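PDB 2NV9: A207R protein, arginine decarboxylase from Paramecium bursaria Chlorella virus 1, which catalyses the pyridoxal-phosphate-dependent decarboxylation of arginine to agmatine, and belongs to the class-II Orn/Lys/Arg decarboxylase family. Local coordinates for residues N283-G288 / G326-N331; F290-F295 / A352-L357. The protein carries 1 engineered substitution. All coordinates share one frame; numbering follows the deposited sequence.

Contact 1. Residues N283-G288 / G326-N331; sequences NESTYG and GVDVIN
Thr286 and Asp328 join two loops of the mixed-sheet domain. One loop follows strand 277-282, and the other links strands 314-320 and 331-337. Both are tightly turned. Ser285 to Gly288 form a type I beta turn that includes an ST turn, and Asp328 is the centre of an inverse gamma turn.

The tight part is a fork closing on one carboxylate oxygen. Thr286 N donates to Asp328 OD1 at 2.9 Å, almost straight at 171°. Thr286 OG1 donates to Asp328 OD1 as well, at 3.1 Å. The hydroxyl lies between the backbone N and the carbonyl carbon (chi1 59°). This keeps it beside the amide, and both donors come down on the same face of the carboxylate, well above its plane. Ser285 CB lies over the same face, 3.2 Å from Asp328 OD2 and nearly as close to OD1. OD2 has its own partners, Thr323 OG1 and, as a salt bridge, Lys148 of the second subunit. The carboxylate is thus fixed at both ends, and these donors would favour its ionised form.

On the same loop, Ser285 OG accepts from Tyr287 N at 2.9 Å and shapes the turn that presents Thr286.

The looser side lies at Val327, which is exposed. Its CG1 sits 3.6 Å from Tyr287 OH, and the two side chains cross at about a right angle. The phenol hydroxyl is bonded to Asp325. The Tyr287 ring also meets Phe295 of the second subunit, so this side of the contact faces the dimer partner. At the other end Ile330 CD1 lies 4.1 Å from Glu284 O, a van der Waals contact with the backbone. Thr286 CG2 rests 3.7 Å from Val329 O, a buried carbonyl oxygen with no hydrogen-bond partner in the model.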
ATOM      1  N   ASN B 283       5.748 -10.710  12.151  1.00 11.63           N
ATOM      2  CA  ASN B 283       4.843  -9.609  12.543  1.00 12.45           C
ATOM      3  C   ASN B 283       5.077  -8.337  11.704  1.00 12.60           C
ATOM      4  O   ASN B 283       4.931  -7.192  12.182  1.00 13.10           O
ATOM      5  CB  ASN B 283       4.865  -9.340  14.072  1.00 12.30           C
ATOM      6  CG  ASN B 283       6.191  -8.790  14.566  1.00 13.86           C
ATOM      7  OD1 ASN B 283       7.176  -8.719  13.820  1.00 13.82           O
ATOM      8  ND2 ASN B 283       6.223  -8.397  15.851  1.00 11.29           N
ATOM      9  N   GLU B 284       5.423  -8.568  10.452  1.00 11.39           N
ATOM     10  CA  GLU B 284       5.518  -7.572   9.398  1.00 11.95           C
ATOM     11  C   GLU B 284       4.916  -8.130   8.102  1.00 11.68           C
ATOM     12  O   GLU B 284       4.556  -9.301   8.046  1.00 10.87           O
ATOM     13  CB  GLU B 284       6.987  -7.212   9.129  1.00 12.30           C
ATOM     14  CG  GLU B 284       7.447  -5.953   9.850  1.00 11.88           C
ATOM     15  CD  GLU B 284       6.780  -4.678   9.315  1.00 12.91           C
ATOM     16  OE1 GLU B 284       6.807  -3.681  10.041  1.00 12.16           O
ATOM     17  OE2 GLU B 284       6.245  -4.695   8.179  1.00 13.68           O
ATOM     18  N   SER B 285       4.797  -7.282   7.078  1.00 11.54           N
ATOM     19  CA  SER B 285       4.153  -7.687   5.844  1.00 11.28           C
ATOM     20  C   SER B 285       4.440  -6.662   4.719  1.00 11.78           C
ATOM     21  O   SER B 285       4.926  -5.552   4.984  1.00 11.21           O
ATOM     22  CB  SER B 285       2.632  -7.846   6.053  1.00 10.07           C
ATOM     23  OG  SER B 285       1.944  -6.643   5.779  1.00 10.84           O
ATOM     24  N   THR B 286       4.096  -7.059   3.501  1.00 10.33           N
ATOM     25  CA  THR B 286       4.165  -6.206   2.324  1.00 12.01           C
ATOM     26  C   THR B 286       3.180  -5.040   2.408  1.00 12.75           C
ATOM     27  O   THR B 286       3.339  -4.031   1.709  1.00 13.25           O
ATOM     28  CB  THR B 286       3.920  -7.002   0.994  1.00 11.54           C
ATOM     29  OG1 THR B 286       2.631  -7.629   1.026  1.00 10.57           O
ATOM     30  CG2 THR B 286       5.031  -8.039   0.732  1.00 12.08           C
ATOM     31  N   TYR B 287       2.188  -5.164   3.290  1.00 12.38           N
ATOM     32  CA  TYR B 287       1.262  -4.081   3.563  1.00 11.80           C
ATOM     33  C   TYR B 287       1.737  -3.224   4.737  1.00 11.59           C
ATOM     34  O   TYR B 287       1.077  -2.236   5.078  1.00 11.55           O
ATOM     35  CB  TYR B 287      -0.132  -4.661   3.890  1.00 11.79           C
ATOM     36  CG  TYR B 287      -0.777  -5.302   2.681  1.00 12.16           C
ATOM     37  CD1 TYR B 287      -1.336  -4.510   1.681  1.00 14.11           C
ATOM     38  CD2 TYR B 287      -0.842  -6.693   2.533  1.00 13.06           C
ATOM     39  CE1 TYR B 287      -1.924  -5.081   0.529  1.00 14.02           C
ATOM     40  CE2 TYR B 287      -1.452  -7.267   1.397  1.00 10.21           C
ATOM     41  CZ  TYR B 287      -2.009  -6.446   0.411  1.00 13.41           C
ATOM     42  OH  TYR B 287      -2.608  -7.003  -0.733  1.00 14.53           O
ATOM     43  N   GLY B 288       2.849  -3.643   5.340  1.00 11.04           N
ATOM     44  CA  GLY B 288       3.537  -2.925   6.413  1.00 10.37           C
ATOM     45  C   GLY B 288       4.807  -2.262   5.895  1.00  9.98           C
ATOM     46  O   GLY B 288       4.725  -1.364   5.060  1.00 11.60           O
ATOM     47  N   GLY B 326      -2.437 -13.697  -0.069  1.00 15.05           N
ATOM     48  CA  GLY B 326      -1.439 -14.630  -0.676  1.00 15.27           C
ATOM     49  C   GLY B 326      -0.276 -13.921  -1.368  1.00 14.65           C
ATOM     50  O   GLY B 326       0.835 -14.486  -1.515  1.00 15.22           O
ATOM     51  N   VAL B 327      -0.515 -12.699  -1.819  1.00 13.71           N
ATOM     52  CA  VAL B 327       0.527 -11.866  -2.428  1.00 14.02           C
ATOM     53  C   VAL B 327       1.569 -11.413  -1.397  1.00 13.58           C
ATOM     54  O   VAL B 327       2.710 -11.066  -1.743  1.00 13.50           O
ATOM     55  CB  VAL B 327      -0.099 -10.618  -3.170  1.00 14.00           C
ATOM     56  CG1 VAL B 327      -0.348  -9.409  -2.202  1.00 15.06           C
ATOM     57  CG2 VAL B 327       0.824 -10.137  -4.265  1.00 16.35           C
ATOM     58  N   ASP B 328       1.156 -11.409  -0.128  1.00 11.88           N
ATOM     59  CA  ASP B 328       1.964 -10.897   0.949  1.00 11.97           C
ATOM     60  C   ASP B 328       3.045 -11.914   1.368  1.00 12.20           C
ATOM     61  O   ASP B 328       2.893 -12.676   2.338  1.00 11.95           O
ATOM     62  CB  ASP B 328       1.035 -10.485   2.133  1.00 11.27           C
ATOM     63  CG  ASP B 328       1.799 -10.154   3.421  1.00 12.23           C
ATOM     64  OD1 ASP B 328       2.954  -9.679   3.347  1.00 11.43           O
ATOM     65  OD2 ASP B 328       1.197 -10.312   4.525  1.00 12.07           O
ATOM     66  N   VAL B 329       4.125 -11.937   0.591  1.00 11.66           N
ATOM     67  CA  VAL B 329       5.242 -12.819   0.848  1.00 11.46           C
ATOM     68  C   VAL B 329       6.476 -11.911   0.889  1.00 11.69           C
ATOM     69  O   VAL B 329       6.720 -11.187  -0.066  1.00 11.42           O
ATOM     70  CB  VAL B 329       5.356 -13.936  -0.249  1.00 12.20           C
ATOM     71  CG1 VAL B 329       6.480 -14.935   0.106  1.00 11.91           C
ATOM     72  CG2 VAL B 329       3.975 -14.668  -0.391  1.00 11.64           C
ATOM     73  N   ILE B 330       7.226 -11.947   1.989  1.00 11.15           N
ATOM     74  CA  ILE B 330       8.475 -11.146   2.087  1.00 11.74           C
ATOM     75  C   ILE B 330       9.641 -11.719   1.187  1.00 11.84           C
ATOM     76  O   ILE B 330      10.332 -10.962   0.474  1.00 11.27           O
ATOM     77  CB  ILE B 330       8.881 -10.964   3.575  1.00 12.40           C
ATOM     78  CG1 ILE B 330       7.772 -10.186   4.304  1.00 12.54           C
ATOM     79  CG2 ILE B 330      10.228 -10.220   3.716  1.00 13.75           C
ATOM     80  CD1 ILE B 330       7.894 -10.108   5.853  1.00 15.65           C
ATOM     81  N   ASN B 331       9.821 -13.046   1.238  1.00 10.51           N
ATOM     82  CA  ASN B 331      10.840 -13.738   0.463  1.00 11.65           C
ATOM     83  C   ASN B 331      10.325 -15.148   0.195  1.00 10.98           C
ATOM     84  O   ASN B 331      10.060 -15.886   1.138  1.00 12.07           O
ATOM     85  CB  ASN B 331      12.182 -13.768   1.224  1.00 10.94           C
ATOM     86  CG  ASN B 331      13.343 -14.127   0.330  1.00 12.62           C
ATOM     87  OD1 ASN B 331      13.212 -15.003  -0.562  1.00 12.68           O
ATOM     88  ND2 ASN B 331      14.497 -13.482   0.560  1.00  8.36           N
TER

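Contact 2. Residues F290-F295 / A352-L357; sequences FSNVIF and AYTNVL. With PLP (pyridoxal-5'-phosphate), chain J.
Asn292 ND2 donates to Ala352 O at 2.9 Å, and this bond ties helix 291-295 to the loop that carries Tyr353. The N-H meets the carbonyl nearly head-on, with a C=O...N angle of 164°, and the oxygen lies in the plane of the Asn292 amide. The amide plane stands steeply against the Tyr353 ring. Asn292 OD1 comes 3.6 Å from Tyr353 CB, while Thr354 CG2 flanks the amide nitrogen.

Two waters bridge the same gap. Water 2 accepts from Asn292 N and donates to Tyr353 O at 2.8 Å. Water 1 accepts from Ser291 N and donates to Thr354 O at 2.7 Å. Three successive carbonyls of the loop are therefore linked to the helix, one directly and two through water. Beside the waters, Ser291 OG lies against Leu357 CB and CD1. Its 3.1 Å separation from Leu357 CD1 is unusually short, so the exact positions of these two atoms are in some doubt.

Beyond the loop, the Tyr353 side chain runs away from the helix to the cofactor. Its CG stands anti to the carbonyl carbon, beside the backbone N (chi1 -53°), which goes with this outward course. Tyr353 OH donates to PLP O3P in a very short bond of 2.5 Å. The phosphate oxygen lies at the ring edge, near its plane. Ser179 OG, His176 NE2 and the backbone N of Gly216, Gly254 and Arg255 also bond to the cofactor.

The loop lies between strands 344-347 and 367-371. Ala352 and Tyr353 pack on Arg255 of helix 255-258, Thr354 packs on Tyr20 of strand 18-22, and Phe361 of the second subunit touches Tyr353, Val356 and Leu357.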
ATOM      1  N   PHE B 290       7.191  -3.611   4.081  1.00 10.87           N
ATOM      2  CA  PHE B 290       7.788  -4.409   2.975  1.00 11.68           C
ATOM      3  C   PHE B 290       7.160  -4.210   1.593  1.00 11.42           C
ATOM      4  O   PHE B 290       7.186  -5.133   0.709  1.00 10.63           O
ATOM      5  CB  PHE B 290       7.845  -5.905   3.373  1.00 11.45           C
ATOM      6  CG  PHE B 290       8.921  -6.218   4.356  1.00 12.42           C
ATOM      7  CD1 PHE B 290      10.224  -6.554   3.925  1.00 12.31           C
ATOM      8  CD2 PHE B 290       8.648  -6.191   5.730  1.00 11.55           C
ATOM      9  CE1 PHE B 290      11.231  -6.831   4.857  1.00 13.95           C
ATOM     10  CE2 PHE B 290       9.638  -6.485   6.654  1.00 12.74           C
ATOM     11  CZ  PHE B 290      10.931  -6.781   6.228  1.00 12.88           C
ATOM     12  N   SER B 291       6.607  -3.023   1.366  1.00 11.74           N
ATOM     13  CA  SER B 291       6.084  -2.695  -0.000  1.00 13.45           C
ATOM     14  C   SER B 291       7.124  -2.823  -1.119  1.00 13.18           C
ATOM     15  O   SER B 291       6.761  -3.086  -2.268  1.00 13.65           O
ATOM     16  CB  SER B 291       5.409  -1.299  -0.030  1.00 13.52           C
ATOM     17  OG  SER B 291       6.401  -0.296   0.111  1.00 15.64           O
ATOM     18  N   ASN B 292       8.420  -2.684  -0.804  1.00 13.89           N
ATOM     19  CA  ASN B 292       9.498  -2.745  -1.825  1.00 12.85           C
ATOM     20  C   ASN B 292       9.595  -4.077  -2.525  1.00 13.88           C
ATOM     21  O   ASN B 292      10.050  -4.131  -3.670  1.00 12.87           O
ATOM     22  CB  ASN B 292      10.882  -2.400  -1.238  1.00 13.91           C
ATOM     23  CG  ASN B 292      11.066  -0.884  -1.025  1.00 14.39           C
ATOM     24  OD1 ASN B 292      10.476  -0.091  -1.761  1.00 17.12           O
ATOM     25  ND2 ASN B 292      11.813  -0.479   0.011  1.00 14.49           N
ATOM     26  N   VAL B 293       9.177  -5.138  -1.829  1.00 13.25           N
ATOM     27  CA  VAL B 293       9.100  -6.495  -2.401  1.00 14.20           C
ATOM     28  C   VAL B 293       8.166  -6.461  -3.619  1.00 14.35           C
ATOM     29  O   VAL B 293       8.451  -7.055  -4.658  1.00 14.12           O
ATOM     30  CB  VAL B 293       8.560  -7.499  -1.314  1.00 14.03           C
ATOM     31  CG1 VAL B 293       8.239  -8.876  -1.944  1.00 15.18           C
ATOM     32  CG2 VAL B 293       9.558  -7.652  -0.184  1.00 12.90           C
ATOM     33  N   ILE B 294       7.058  -5.741  -3.491  1.00 14.41           N
ATOM     34  CA  ILE B 294       6.070  -5.634  -4.589  1.00 15.44           C
ATOM     35  C   ILE B 294       6.518  -4.631  -5.659  1.00 15.52           C
ATOM     36  O   ILE B 294       6.574  -4.969  -6.851  1.00 16.51           O
ATOM     37  CB  ILE B 294       4.662  -5.198  -4.057  1.00 16.30           C
ATOM     38  CG1 ILE B 294       4.186  -6.114  -2.911  1.00 16.47           C
ATOM     39  CG2 ILE B 294       3.613  -5.092  -5.193  1.00 16.02           C
ATOM     40  CD1 ILE B 294       4.082  -7.566  -3.233  1.00 13.90           C
ATOM     41  N   PHE B 295       6.817  -3.412  -5.244  1.00 16.04           N
ATOM     42  CA  PHE B 295       7.008  -2.305  -6.193  1.00 16.25           C
ATOM     43  C   PHE B 295       8.446  -2.210  -6.760  1.00 16.63           C
ATOM     44  O   PHE B 295       8.659  -1.695  -7.870  1.00 15.89           O
ATOM     45  CB  PHE B 295       6.537  -0.990  -5.581  1.00 16.18           C
ATOM     46  CG  PHE B 295       5.051  -0.945  -5.339  1.00 17.35           C
ATOM     47  CD1 PHE B 295       4.168  -0.614  -6.391  1.00 15.55           C
ATOM     48  CD2 PHE B 295       4.522  -1.248  -4.077  1.00 16.80           C
ATOM     49  CE1 PHE B 295       2.789  -0.570  -6.173  1.00 14.72           C
ATOM     50  CE2 PHE B 295       3.145  -1.225  -3.862  1.00 17.27           C
ATOM     51  CZ  PHE B 295       2.281  -0.899  -4.936  1.00 16.56           C
ATOM     52  N   ALA B 352      14.406   3.300   3.027  1.00 10.57           N
ATOM     53  CA  ALA B 352      13.908   3.982   1.811  1.00 11.02           C
ATOM     54  C   ALA B 352      12.625   3.359   1.271  1.00 11.62           C
ATOM     55  O   ALA B 352      12.629   2.203   0.894  1.00 11.07           O
ATOM     56  CB  ALA B 352      15.016   4.054   0.682  1.00 10.68           C
ATOM     57  N   TYR B 353      11.530   4.136   1.257  1.00 12.32           N
ATOM     58  CA  TYR B 353      10.212   3.629   0.795  1.00 11.86           C
ATOM     59  C   TYR B 353       9.785   2.409   1.609  1.00 12.31           C
ATOM     60  O   TYR B 353       9.320   1.389   1.059  1.00 10.99           O
ATOM     61  CB  TYR B 353      10.200   3.331  -0.733  1.00 11.50           C
ATOM     62  CG  TYR B 353      10.660   4.525  -1.509  1.00 12.52           C
ATOM     63  CD1 TYR B 353       9.842   5.670  -1.605  1.00 12.58           C
ATOM     64  CD2 TYR B 353      11.919   4.536  -2.147  1.00 10.65           C
ATOM     65  CE1 TYR B 353      10.268   6.830  -2.288  1.00 11.66           C
ATOM     66  CE2 TYR B 353      12.364   5.672  -2.817  1.00 12.33           C
ATOM     67  CZ  TYR B 353      11.542   6.838  -2.879  1.00 13.05           C
ATOM     68  OH  TYR B 353      11.964   7.955  -3.564  1.00 11.51           O
ATOM     69  N   THR B 354       9.898   2.548   2.939  1.00 11.50           N
ATOM     70  CA  THR B 354       9.579   1.429   3.802  1.00 11.84           C
ATOM     71  C   THR B 354       8.477   1.859   4.767  1.00 11.78           C
ATOM     72  O   THR B 354       7.308   1.623   4.505  1.00 12.82           O
ATOM     73  CB  THR B 354      10.844   0.851   4.521  1.00 11.47           C
ATOM     74  OG1 THR B 354      11.525   1.894   5.252  1.00 10.60           O
ATOM     75  CG2 THR B 354      11.806   0.236   3.480  1.00 10.52           C
ATOM     76  N   ASN B 355       8.842   2.543   5.828  1.00 11.43           N
ATOM     77  CA  ASN B 355       7.858   3.018   6.785  1.00 12.28           C
ATOM     78  C   ASN B 355       6.835   3.997   6.185  1.00 11.97           C
ATOM     79  O   ASN B 355       5.717   4.061   6.660  1.00 12.24           O
ATOM     80  CB  ASN B 355       8.541   3.641   7.990  1.00 11.49           C
ATOM     81  CG  ASN B 355       9.627   4.670   7.609  1.00 11.56           C
ATOM     82  OD1 ASN B 355      10.698   4.293   7.175  1.00 13.26           O
ATOM     83  ND2 ASN B 355       9.367   5.950   7.847  1.00 12.96           N
ATOM     84  N   VAL B 356       7.217   4.732   5.140  1.00 11.29           N
ATOM     85  CA  VAL B 356       6.279   5.694   4.531  1.00 11.44           C
ATOM     86  C   VAL B 356       5.079   5.057   3.843  1.00 11.78           C
ATOM     87  O   VAL B 356       4.027   5.695   3.682  1.00 12.92           O
ATOM     88  CB  VAL B 356       6.961   6.672   3.571  1.00 10.66           C
ATOM     89  CG1 VAL B 356       7.929   7.624   4.369  1.00  9.11           C
ATOM     90  CG2 VAL B 356       7.673   5.953   2.402  1.00 12.27           C
ATOM     91  N   LEU B 357       5.234   3.785   3.498  1.00 10.83           N
ATOM     92  CA  LEU B 357       4.232   3.031   2.763  1.00 11.74           C
ATOM     93  C   LEU B 357       3.367   2.091   3.632  1.00 12.40           C
ATOM     94  O   LEU B 357       2.615   1.249   3.109  1.00 12.88           O
ATOM     95  CB  LEU B 357       4.912   2.301   1.602  1.00 12.18           C
ATOM     96  CG  LEU B 357       5.302   3.283   0.480  1.00 12.89           C
ATOM     97  CD1 LEU B 357       6.417   2.758  -0.429  1.00 17.42           C
ATOM     98  CD2 LEU B 357       4.092   3.593  -0.363  1.00 13.79           C
TER
HETATM   99  N1  PLP J2002      12.264  13.606  -7.172  1.00  9.66           N
HETATM  100  C2  PLP J2002      11.112  13.248  -7.739  1.00 12.38           C
HETATM  101  C2A PLP J2002      10.336  14.238  -8.642  1.00 13.12           C
HETATM  102  C3  PLP J2002      10.633  11.951  -7.545  1.00 12.19           C
HETATM  103  O3  PLP J2002       9.478  11.624  -8.153  1.00 13.04           O
HETATM  104  C4  PLP J2002      11.336  11.042  -6.750  1.00 12.66           C
HETATM  105  C4A PLP J2002      10.814   9.569  -6.526  1.00 16.09           C
HETATM  106  O4A PLP J2002      10.430   8.851  -7.489  1.00 13.84           O
HETATM  107  C5  PLP J2002      12.520  11.484  -6.145  1.00 11.04           C
HETATM  108  C6  PLP J2002      12.947  12.787  -6.402  1.00  9.42           C
HETATM  109  C5A PLP J2002      13.421  10.645  -5.237  1.00  8.98           C
HETATM  110  O4P PLP J2002      13.862   9.453  -5.937  1.00 10.21           O
HETATM  111  P   PLP J2002      15.003   8.557  -5.330  1.00  9.88           P
HETATM  112  O1P PLP J2002      15.191   7.335  -6.149  1.00 10.33           O
HETATM  113  O2P PLP J2002      16.332   9.360  -5.140  1.00 10.18           O
HETATM  114  O3P PLP J2002      14.456   8.150  -3.855  1.00  8.42           O
HETATM  115  O   HOH W   1       6.304  -0.419   3.090  1.00 11.11           O
HETATM  116  O   HOH W   2       9.284  -1.363   1.593  1.00 10.31           O

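How the contacts relate
The two contacts have centres 10 Å apart, and their segments alternate along the chain: 283-288, 290-295, 326-331, 352-357. A single residue separates 283-288 from 290-295, so one connection after strand 277-282 supplies both contacts. The contacts also touch directly. Ser285 O probably accepts a hydrogen bond from Phe290 N at 3.1 Å, and Val293 packs against Val329 and Ile330. Helix 291-295 is thus held between the loop before strand 331-337 and the cofactor-binding loop. Both contacts reach the second subunit: Val327 of contact 1 packs on Phe295 of the second subunit. Tyr353, which binds the phosphate, thus lies in a part of the fold that also reaches the dimer partner.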